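Local coordinates for replication protein B (Plasmid RSF1010, PDB 3H20) that acts as the primase of a broad-host-range plasmid that replicates exclusively in leading-strand mode, probably making primers on single-stranded DNA, at residues R21-V26 against R141-L146; R27-G32 against G58-I63. All coordinates share one frame; numbering follows the deposited sequence.

Contact 1: residues R21-V26 against R141-L146; sequences RFDIGV and RHYGRL. With DPO (diphosphate), chain E.
Asp-23 sets its CG anti to its own carbonyl carbon (chi1 -66°), while Arg-141 bends at chi2 and chi3 (both -77°), and the two side chains meet at about a right angle. The guanidinium comes end-on: NH1 and NH2 both donate to Asp-23 OD2, each at 3.0 Å, with that oxygen near the guanidinium plane. Arg-64, on the strand between the two segments, pairs with the same oxygen, so the carboxylate of the buried Asp-23 is probably neutralised by two arginines. An alanine in place of Arg-141 would probably leave Asp-23 OD2 dependent on Arg-64 for its charge partner. Next to this pair the Tyr-143 ring reaches over strand 59-65 to strand 21-28, its OH 3.4 Å from Asp-23 CB and hydrogen-bonded to Asn-36. Tyr-143 CZ lies 3.9 Å from Gly-25 CA. On the other face of the sheet from Asp-23, Ile-24 CD1 comes within 4.4 Å of Leu-146 CD2, near helix 6-17. Arg-145 instead gives diphosphate O4 an almost straight bond from NH1, at 3.0 Å. The whole illustrates an antiparallel sheet in which residues flanking edge strand 144-145 reach across its neighbour, while Arg-145 lines a diphosphate pocket.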
ATOM      1  N   ARG A  21      18.451  13.029  12.253  1.00 35.05           N
ATOM      2  CA  ARG A  21      17.150  13.691  12.449  1.00 34.22           C
ATOM      3  C   ARG A  21      16.001  12.682  12.604  1.00 33.50           C
ATOM      4  O   ARG A  21      16.034  11.590  12.014  1.00 32.32           O
ATOM      5  CB  ARG A  21      16.856  14.675  11.309  1.00 33.82           C
ATOM      6  CG  ARG A  21      17.881  15.818  11.163  1.00 35.18           C
ATOM      7  CD  ARG A  21      17.445  16.875  10.143  1.00 34.70           C
ATOM      8  NE  ARG A  21      16.379  17.743  10.648  1.00 36.67           N
ATOM      9  CZ  ARG A  21      16.567  18.820  11.410  1.00 36.95           C
ATOM     10  NH1 ARG A  21      17.790  19.197  11.773  1.00 36.85           N
ATOM     11  NH2 ARG A  21      15.521  19.529  11.805  1.00 38.61           N
ATOM     12  N   PHE A  22      14.990  13.073  13.385  1.00 32.64           N
ATOM     13  CA  PHE A  22      13.869  12.210  13.767  1.00 32.30           C
ATOM     14  C   PHE A  22      12.536  12.952  13.593  1.00 32.55           C
ATOM     15  O   PHE A  22      12.478  14.180  13.750  1.00 31.79           O
ATOM     16  CB  PHE A  22      13.979  11.831  15.257  1.00 32.47           C
ATOM     17  CG  PHE A  22      15.236  11.052  15.619  1.00 32.09           C
ATOM     18  CD1 PHE A  22      16.407  11.716  15.979  1.00 32.50           C
ATOM     19  CD2 PHE A  22      15.226   9.659  15.615  1.00 32.48           C
ATOM     20  CE1 PHE A  22      17.562  11.002  16.323  1.00 33.18           C
ATOM     21  CE2 PHE A  22      16.375   8.925  15.950  1.00 33.70           C
ATOM     22  CZ  PHE A  22      17.548   9.609  16.311  1.00 33.63           C
ATOM     23  N   ASP A  23      11.472  12.209  13.296  1.00 31.92           N
ATOM     24  CA  ASP A  23      10.115  12.717  13.461  1.00 32.56           C
ATOM     25  C   ASP A  23       9.651  12.315  14.850  1.00 32.41           C
ATOM     26  O   ASP A  23       9.778  11.148  15.232  1.00 32.42           O
ATOM     27  CB  ASP A  23       9.154  12.109  12.436  1.00 32.66           C
ATOM     28  CG  ASP A  23       9.462  12.530  11.031  1.00 33.73           C
ATOM     29  OD1 ASP A  23       9.900  13.693  10.837  1.00 33.30           O
ATOM     30  OD2 ASP A  23       9.257  11.698  10.123  1.00 34.04           O
ATOM     31  N   ILE A  24       9.141  13.279  15.604  1.00 31.72           N
ATOM     32  CA  ILE A  24       8.506  12.998  16.885  1.00 31.72           C
ATOM     33  C   ILE A  24       7.004  13.213  16.713  1.00 31.83           C
ATOM     34  O   ILE A  24       6.568  14.259  16.229  1.00 31.86           O
ATOM     35  CB  ILE A  24       9.045  13.900  18.035  1.00 31.79           C
ATOM     36  CG1 ILE A  24      10.533  13.629  18.322  1.00 32.18           C
ATOM     37  CG2 ILE A  24       8.188  13.758  19.312  1.00 31.77           C
ATOM     38  CD1 ILE A  24      10.866  12.219  18.857  1.00 32.32           C
ATOM     39  N   GLY A  25       6.218  12.211  17.087  1.00 31.95           N
ATOM     40  CA  GLY A  25       4.758  12.321  17.014  1.00 31.81           C
ATOM     41  C   GLY A  25       4.138  12.383  18.401  1.00 32.37           C
ATOM     42  O   GLY A  25       4.528  11.650  19.315  1.00 32.11           O
ATOM     43  N   VAL A  26       3.165  13.269  18.549  1.00 32.29           N
ATOM     44  CA  VAL A  26       2.460  13.457  19.806  1.00 32.99           C
ATOM     45  C   VAL A  26       0.956  13.317  19.521  1.00 32.87           C
ATOM     46  O   VAL A  26       0.386  14.101  18.753  1.00 33.01           O
ATOM     47  CB  VAL A  26       2.827  14.824  20.437  1.00 33.14           C
ATOM     48  CG1 VAL A  26       1.944  15.138  21.619  1.00 34.50           C
ATOM     49  CG2 VAL A  26       4.300  14.836  20.877  1.00 33.95           C
ATOM     50  N   ARG A 141       7.775   3.760   7.075  1.00 41.33           N
ATOM     51  CA  ARG A 141       7.542   5.021   7.791  1.00 41.33           C
ATOM     52  C   ARG A 141       6.696   4.881   9.070  1.00 40.64           C
ATOM     53  O   ARG A 141       6.054   5.836   9.504  1.00 40.77           O
ATOM     54  CB  ARG A 141       6.904   6.043   6.843  1.00 41.81           C
ATOM     55  CG  ARG A 141       7.824   6.522   5.717  1.00 43.48           C
ATOM     56  CD  ARG A 141       8.850   7.536   6.229  1.00 45.02           C
ATOM     57  NE  ARG A 141       8.267   8.861   6.434  1.00 46.90           N
ATOM     58  CZ  ARG A 141       8.675   9.724   7.364  1.00 47.46           C
ATOM     59  NH1 ARG A 141       9.664   9.399   8.186  1.00 46.63           N
ATOM     60  NH2 ARG A 141       8.085  10.913   7.478  1.00 47.84           N
ATOM     61  N   HIS A 142       6.702   3.705   9.685  1.00 39.69           N
ATOM     62  CA  HIS A 142       5.834   3.499  10.843  1.00 38.86           C
ATOM     63  C   HIS A 142       6.467   4.037  12.113  1.00 37.26           C
ATOM     64  O   HIS A 142       7.674   3.909  12.316  1.00 36.90           O
ATOM     65  CB  HIS A 142       5.454   2.034  11.023  1.00 39.14           C
ATOM     66  CG  HIS A 142       4.219   1.844  11.846  1.00 41.31           C
ATOM     67  ND1 HIS A 142       2.949   1.912  11.309  1.00 43.75           N
ATOM     68  CD2 HIS A 142       4.057   1.615  13.171  1.00 42.72           C
ATOM     69  CE1 HIS A 142       2.059   1.725  12.267  1.00 44.54           C
ATOM     70  NE2 HIS A 142       2.706   1.540  13.406  1.00 44.94           N
ATOM     71  N   TYR A 143       5.636   4.643  12.955  1.00 36.15           N
ATOM     72  CA  TYR A 143       6.077   5.195  14.233  1.00 35.35           C
ATOM     73  C   TYR A 143       6.268   4.074  15.258  1.00 35.02           C
ATOM     74  O   TYR A 143       5.422   3.182  15.375  1.00 34.71           O
ATOM     75  CB  TYR A 143       5.041   6.196  14.761  1.00 35.84           C
ATOM     76  CG  TYR A 143       5.278   7.649  14.401  1.00 35.28           C
ATOM     77  CD1 TYR A 143       6.452   8.296  14.772  1.00 34.74           C
ATOM     78  CD2 TYR A 143       4.308   8.387  13.726  1.00 37.11           C
ATOM     79  CE1 TYR A 143       6.671   9.637  14.468  1.00 35.83           C
ATOM     80  CE2 TYR A 143       4.515   9.739  13.418  1.00 37.60           C
ATOM     81  CZ  TYR A 143       5.707  10.350  13.792  1.00 37.13           C
ATOM     82  OH  TYR A 143       5.914  11.689  13.502  1.00 38.63           O
ATOM     83  N   GLY A 144       7.374   4.127  15.992  1.00 33.98           N
ATOM     84  CA  GLY A 144       7.498   3.395  17.239  1.00 33.81           C
ATOM     85  C   GLY A 144       7.334   4.286  18.454  1.00 33.83           C
ATOM     86  O   GLY A 144       7.171   5.500  18.328  1.00 33.32           O
ATOM     87  N   ARG A 145       7.377   3.680  19.636  1.00 33.19           N
ATOM     88  CA  ARG A 145       7.278   4.429  20.884  1.00 33.52           C
ATOM     89  C   ARG A 145       8.639   4.967  21.312  1.00 33.36           C
ATOM     90  O   ARG A 145       9.663   4.305  21.140  1.00 32.66           O
ATOM     91  CB  ARG A 145       6.688   3.551  21.990  1.00 33.06           C
ATOM     92  CG  ARG A 145       5.246   3.137  21.750  1.00 36.04           C
ATOM     93  CD  ARG A 145       4.310   4.334  21.812  1.00 39.88           C
ATOM     94  NE  ARG A 145       2.932   3.939  22.087  1.00 41.67           N
ATOM     95  CZ  ARG A 145       2.217   4.387  23.114  1.00 41.42           C
ATOM     96  NH1 ARG A 145       0.969   3.972  23.285  1.00 40.48           N
ATOM     97  NH2 ARG A 145       2.748   5.249  23.969  1.00 41.25           N
ATOM     98  N   LEU A 146       8.643   6.173  21.872  1.00 33.13           N
ATOM     99  CA  LEU A 146       9.837   6.721  22.504  1.00 33.36           C
ATOM    100  C   LEU A 146       9.867   6.400  23.995  1.00 33.29           C
ATOM    101  O   LEU A 146       8.905   6.666  24.716  1.00 33.24           O
ATOM    102  CB  LEU A 146       9.912   8.233  22.290  1.00 32.78           C
ATOM    103  CG  LEU A 146      11.136   8.942  22.874  1.00 35.57           C
ATOM    104  CD1 LEU A 146      12.391   8.576  22.096  1.00 34.84           C
ATOM    105  CD2 LEU A 146      10.930  10.448  22.888  1.00 31.32           C
TER
HETATM  106  P1  DPO E 327       0.313   2.191  19.710  1.00 63.30           P
HETATM  107  O1  DPO E 327      -0.509   1.003  18.996  1.00 63.68           O
HETATM  108  O2  DPO E 327      -0.353   3.501  19.364  1.00 62.45           O
HETATM  109  O3  DPO E 327       1.780   2.000  19.391  1.00 63.43           O
HETATM  110  O4  DPO E 327       0.061   1.894  21.281  1.00 63.39           O
HETATM  111  P2  DPO E 327       0.344   0.452  21.956  1.00 63.00           P
HETATM  112  O5  DPO E 327      -0.687  -0.468  21.345  1.00 63.68           O
HETATM  113  O6  DPO E 327       1.783   0.150  21.584  1.00 63.09           O
HETATM  114  O7  DPO E 327       0.122   0.691  23.426  1.00 63.18           O

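Contact 2: residues R27-G32 against G58-I63; sequences RDATTG and GNDVYI. With DPO (diphosphate), chain E.
Asp-28 and Asn-59 face each other as a non-hydrogen-bonded pair of the four-stranded antiparallel sheet, at the point where strand 21-28 gives way to an Asx turn. Their carboxylate and amide planes stand 85° apart, and Asn-59 OD1 lies 3.5 Å from Asp-28 CB. A water joins the polar ends, donating to Asp-28 OD2 and accepting from Asn-59 ND2, which also binds Met-54 O. With CG anti to the backbone N (chi1 -168°), Asp-28 takes two backbone N-H groups on OD1: Thr-30 N in the anti lone-pair direction, and Thr-31 N from above the carboxylate plane. The turn's first N-H, that of Ala-29, reaches Gly-58 O at 3.2 Å; Gly-58, with its positive phi, closes helix 48-56 in a Schellman motif. Asp-60 projects from the opposite face, where its OD2 lies 3.7 Å from Ala-29 CB in the turn, while its OD1 is engaged by Arg-145 and the backbone N of Arg-152. Arg-27 and Asp-60 exchange both backbone hydrogen bonds. Arg-27 then runs extended from CG to NE, and Gly-32 O lies 3.2 Å above its guanidinium plane, over the centre. Its CB meets the Tyr-62 ring at the edge, 4.1 Å from CE2; from the neighbouring CZ, the Tyr-62 OH donates to diphosphate O2 at 2.6 Å.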
ATOM      1  N   ARG A  27       0.333  12.293  20.109  1.00 32.62           N
ATOM      2  CA  ARG A  27      -1.091  12.004  19.888  1.00 32.49           C
ATOM      3  C   ARG A  27      -1.909  11.919  21.181  1.00 32.50           C
ATOM      4  O   ARG A  27      -1.583  11.150  22.090  1.00 31.56           O
ATOM      5  CB  ARG A  27      -1.278  10.712  19.088  1.00 32.02           C
ATOM      6  CG  ARG A  27      -2.731  10.428  18.713  1.00 33.40           C
ATOM      7  CD  ARG A  27      -2.902   9.123  17.938  1.00 33.77           C
ATOM      8  NE  ARG A  27      -4.291   8.981  17.507  1.00 37.20           N
ATOM      9  CZ  ARG A  27      -4.772   9.437  16.351  1.00 39.13           C
ATOM     10  NH1 ARG A  27      -6.058   9.276  16.054  1.00 38.55           N
ATOM     11  NH2 ARG A  27      -3.965  10.048  15.485  1.00 40.73           N
ATOM     12  N   ASP A  28      -2.989  12.697  21.227  1.00 32.22           N
ATOM     13  CA  ASP A  28      -3.922  12.691  22.349  1.00 33.67           C
ATOM     14  C   ASP A  28      -4.806  11.447  22.287  1.00 34.15           C
ATOM     15  O   ASP A  28      -5.661  11.315  21.404  1.00 34.40           O
ATOM     16  CB  ASP A  28      -4.773  13.968  22.340  1.00 33.09           C
ATOM     17  CG  ASP A  28      -5.555  14.170  23.634  1.00 34.47           C
ATOM     18  OD1 ASP A  28      -6.387  13.306  23.993  1.00 33.96           O
ATOM     19  OD2 ASP A  28      -5.355  15.218  24.282  1.00 35.58           O
ATOM     20  N   ALA A  29      -4.599  10.553  23.248  1.00 35.08           N
ATOM     21  CA  ALA A  29      -5.283   9.259  23.303  1.00 36.27           C
ATOM     22  C   ALA A  29      -6.804   9.339  23.477  1.00 37.15           C
ATOM     23  O   ALA A  29      -7.529   8.419  23.087  1.00 37.44           O
ATOM     24  CB  ALA A  29      -4.674   8.412  24.410  1.00 36.65           C
ATOM     25  N   THR A  30      -7.286  10.427  24.065  1.00 37.81           N
ATOM     26  CA  THR A  30      -8.716  10.580  24.315  1.00 38.76           C
ATOM     27  C   THR A  30      -9.393  11.247  23.125  1.00 39.62           C
ATOM     28  O   THR A  30     -10.483  10.848  22.695  1.00 40.08           O
ATOM     29  CB  THR A  30      -8.968  11.437  25.577  1.00 38.58           C
ATOM     30  OG1 THR A  30      -8.216  10.908  26.674  1.00 38.71           O
ATOM     31  CG2 THR A  30     -10.447  11.453  25.949  1.00 38.64           C
ATOM     32  N   THR A  31      -8.741  12.273  22.590  1.00 40.49           N
ATOM     33  CA  THR A  31      -9.371  13.161  21.619  1.00 41.23           C
ATOM     34  C   THR A  31      -9.064  12.724  20.191  1.00 41.60           C
ATOM     35  O   THR A  31      -9.939  12.737  19.325  1.00 41.73           O
ATOM     36  CB  THR A  31      -8.917  14.619  21.810  1.00 41.49           C
ATOM     37  OG1 THR A  31      -9.893  15.330  22.582  1.00 41.59           O
ATOM     38  CG2 THR A  31      -8.746  15.304  20.462  1.00 42.22           C
ATOM     39  N   GLY A  32      -7.815  12.338  19.951  1.00 41.75           N
ATOM     40  CA  GLY A  32      -7.391  11.902  18.634  1.00 42.35           C
ATOM     41  C   GLY A  32      -6.371  12.836  18.014  1.00 42.51           C
ATOM     42  O   GLY A  32      -5.795  12.536  16.968  1.00 42.32           O
ATOM     43  N   GLY A  58      -2.077  13.650  28.653  1.00 31.27           N
ATOM     44  CA  GLY A  58      -2.786  12.542  27.997  1.00 30.99           C
ATOM     45  C   GLY A  58      -2.309  12.137  26.609  1.00 30.75           C
ATOM     46  O   GLY A  58      -2.988  11.366  25.917  1.00 30.49           O
ATOM     47  N   ASN A  59      -1.149  12.648  26.199  1.00 30.53           N
ATOM     48  CA  ASN A  59      -0.566  12.357  24.878  1.00 30.68           C
ATOM     49  C   ASN A  59       0.449  11.199  24.882  1.00 30.97           C
ATOM     50  O   ASN A  59       1.331  11.146  25.752  1.00 31.07           O
ATOM     51  CB  ASN A  59       0.112  13.616  24.305  1.00 30.75           C
ATOM     52  CG  ASN A  59      -0.880  14.730  23.975  1.00 31.59           C
ATOM     53  OD1 ASN A  59      -1.442  14.770  22.878  1.00 33.38           O
ATOM     54  ND2 ASN A  59      -1.095  15.637  24.921  1.00 30.58           N
ATOM     55  N   ASP A  60       0.338  10.289  23.909  1.00 30.17           N
ATOM     56  CA  ASP A  60       1.405   9.312  23.646  1.00 30.62           C
ATOM     57  C   ASP A  60       2.504   9.945  22.780  1.00 30.51           C
ATOM     58  O   ASP A  60       2.222  10.837  21.964  1.00 30.50           O
ATOM     59  CB  ASP A  60       0.852   8.044  22.981  1.00 30.66           C
ATOM     60  CG  ASP A  60      -0.013   7.223  23.922  1.00 31.82           C
ATOM     61  OD1 ASP A  60       0.543   6.585  24.843  1.00 33.74           O
ATOM     62  OD2 ASP A  60      -1.240   7.205  23.730  1.00 30.74           O
ATOM     63  N   VAL A  61       3.743   9.501  22.993  1.00 30.43           N
ATOM     64  CA  VAL A  61       4.926  10.059  22.333  1.00 30.66           C
ATOM     65  C   VAL A  61       5.586   8.994  21.446  1.00 31.25           C
ATOM     66  O   VAL A  61       5.991   7.923  21.926  1.00 31.68           O
ATOM     67  CB  VAL A  61       5.960  10.616  23.359  1.00 30.81           C
ATOM     68  CG1 VAL A  61       7.113  11.355  22.645  1.00 29.27           C
ATOM     69  CG2 VAL A  61       5.275  11.543  24.389  1.00 31.02           C
ATOM     70  N   TYR A  62       5.708   9.312  20.160  1.00 31.51           N
ATOM     71  CA  TYR A  62       6.172   8.376  19.142  1.00 31.62           C
ATOM     72  C   TYR A  62       7.418   8.904  18.434  1.00 32.53           C
ATOM     73  O   TYR A  62       7.692  10.114  18.448  1.00 32.49           O
ATOM     74  CB  TYR A  62       5.080   8.144  18.098  1.00 31.78           C
ATOM     75  CG  TYR A  62       3.795   7.541  18.630  1.00 31.26           C
ATOM     76  CD1 TYR A  62       3.639   6.157  18.729  1.00 31.93           C
ATOM     77  CD2 TYR A  62       2.739   8.351  19.019  1.00 30.10           C
ATOM     78  CE1 TYR A  62       2.445   5.594  19.210  1.00 31.75           C
ATOM     79  CE2 TYR A  62       1.553   7.803  19.502  1.00 31.18           C
ATOM     80  CZ  TYR A  62       1.414   6.427  19.593  1.00 31.47           C
ATOM     81  OH  TYR A  62       0.236   5.901  20.078  1.00 31.34           O
ATOM     82  N   ILE A  63       8.168   7.996  17.808  1.00 32.44           N
ATOM     83  CA  ILE A  63       9.452   8.352  17.182  1.00 32.08           C
ATOM     84  C   ILE A  63       9.746   7.464  15.970  1.00 32.52           C
ATOM     85  O   ILE A  63       9.394   6.269  15.944  1.00 32.17           O
ATOM     86  CB  ILE A  63      10.657   8.343  18.208  1.00 31.84           C
ATOM     87  CG1 ILE A  63      11.932   8.914  17.562  1.00 31.07           C
ATOM     88  CG2 ILE A  63      10.943   6.916  18.750  1.00 31.86           C
ATOM     89  CD1 ILE A  63      13.123   9.043  18.509  1.00 32.10           C
TER
HETATM   90  P1  DPO E 327       0.313   2.191  19.710  1.00 63.30           P
HETATM   91  O1  DPO E 327      -0.509   1.003  18.996  1.00 63.68           O
HETATM   92  O2  DPO E 327      -0.353   3.501  19.364  1.00 62.45           O
HETATM   93  O3  DPO E 327       1.780   2.000  19.391  1.00 63.43           O
HETATM   94  O4  DPO E 327       0.061   1.894  21.281  1.00 63.39           O
HETATM   95  P2  DPO E 327       0.344   0.452  21.956  1.00 63.00           P
HETATM   96  O5  DPO E 327      -0.687  -0.468  21.345  1.00 63.68           O
HETATM   97  O6  DPO E 327       1.783   0.150  21.584  1.00 63.09           O
HETATM   98  O7  DPO E 327       0.122   0.691  23.426  1.00 63.18           O
HETATM   99  O   HOH W   1      -3.370  17.571  24.390  1.00 38.43           O
HETATM  100  O   HOH W   2      -5.615  10.823  27.408  1.00 46.94           O

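Contacts 1 and 2 have centres about 12 Å apart in one four-stranded antiparallel sheet of the RepB primase N-terminal domain. Along the chain the order is 21-26, 27-32, 58-63, 141-146, so both halves of contact 2 fall between the two halves of contact 1. Strand 21-28 serves both: contact 2 joins its end to its direct neighbour 59-65, whereas contact 1 reaches past that neighbour to 144-145. The contacts also touch each other, with Gly-144 O 2.7 Å from Ile-63 N, a probable hydrogen bond, and Arg-145 NE packed against Tyr-62 CE1. Adjacent strands thus bring Tyr-62 and Arg-145 together on the diphosphate, where Asn-151 and Lys-153 complete the pocket.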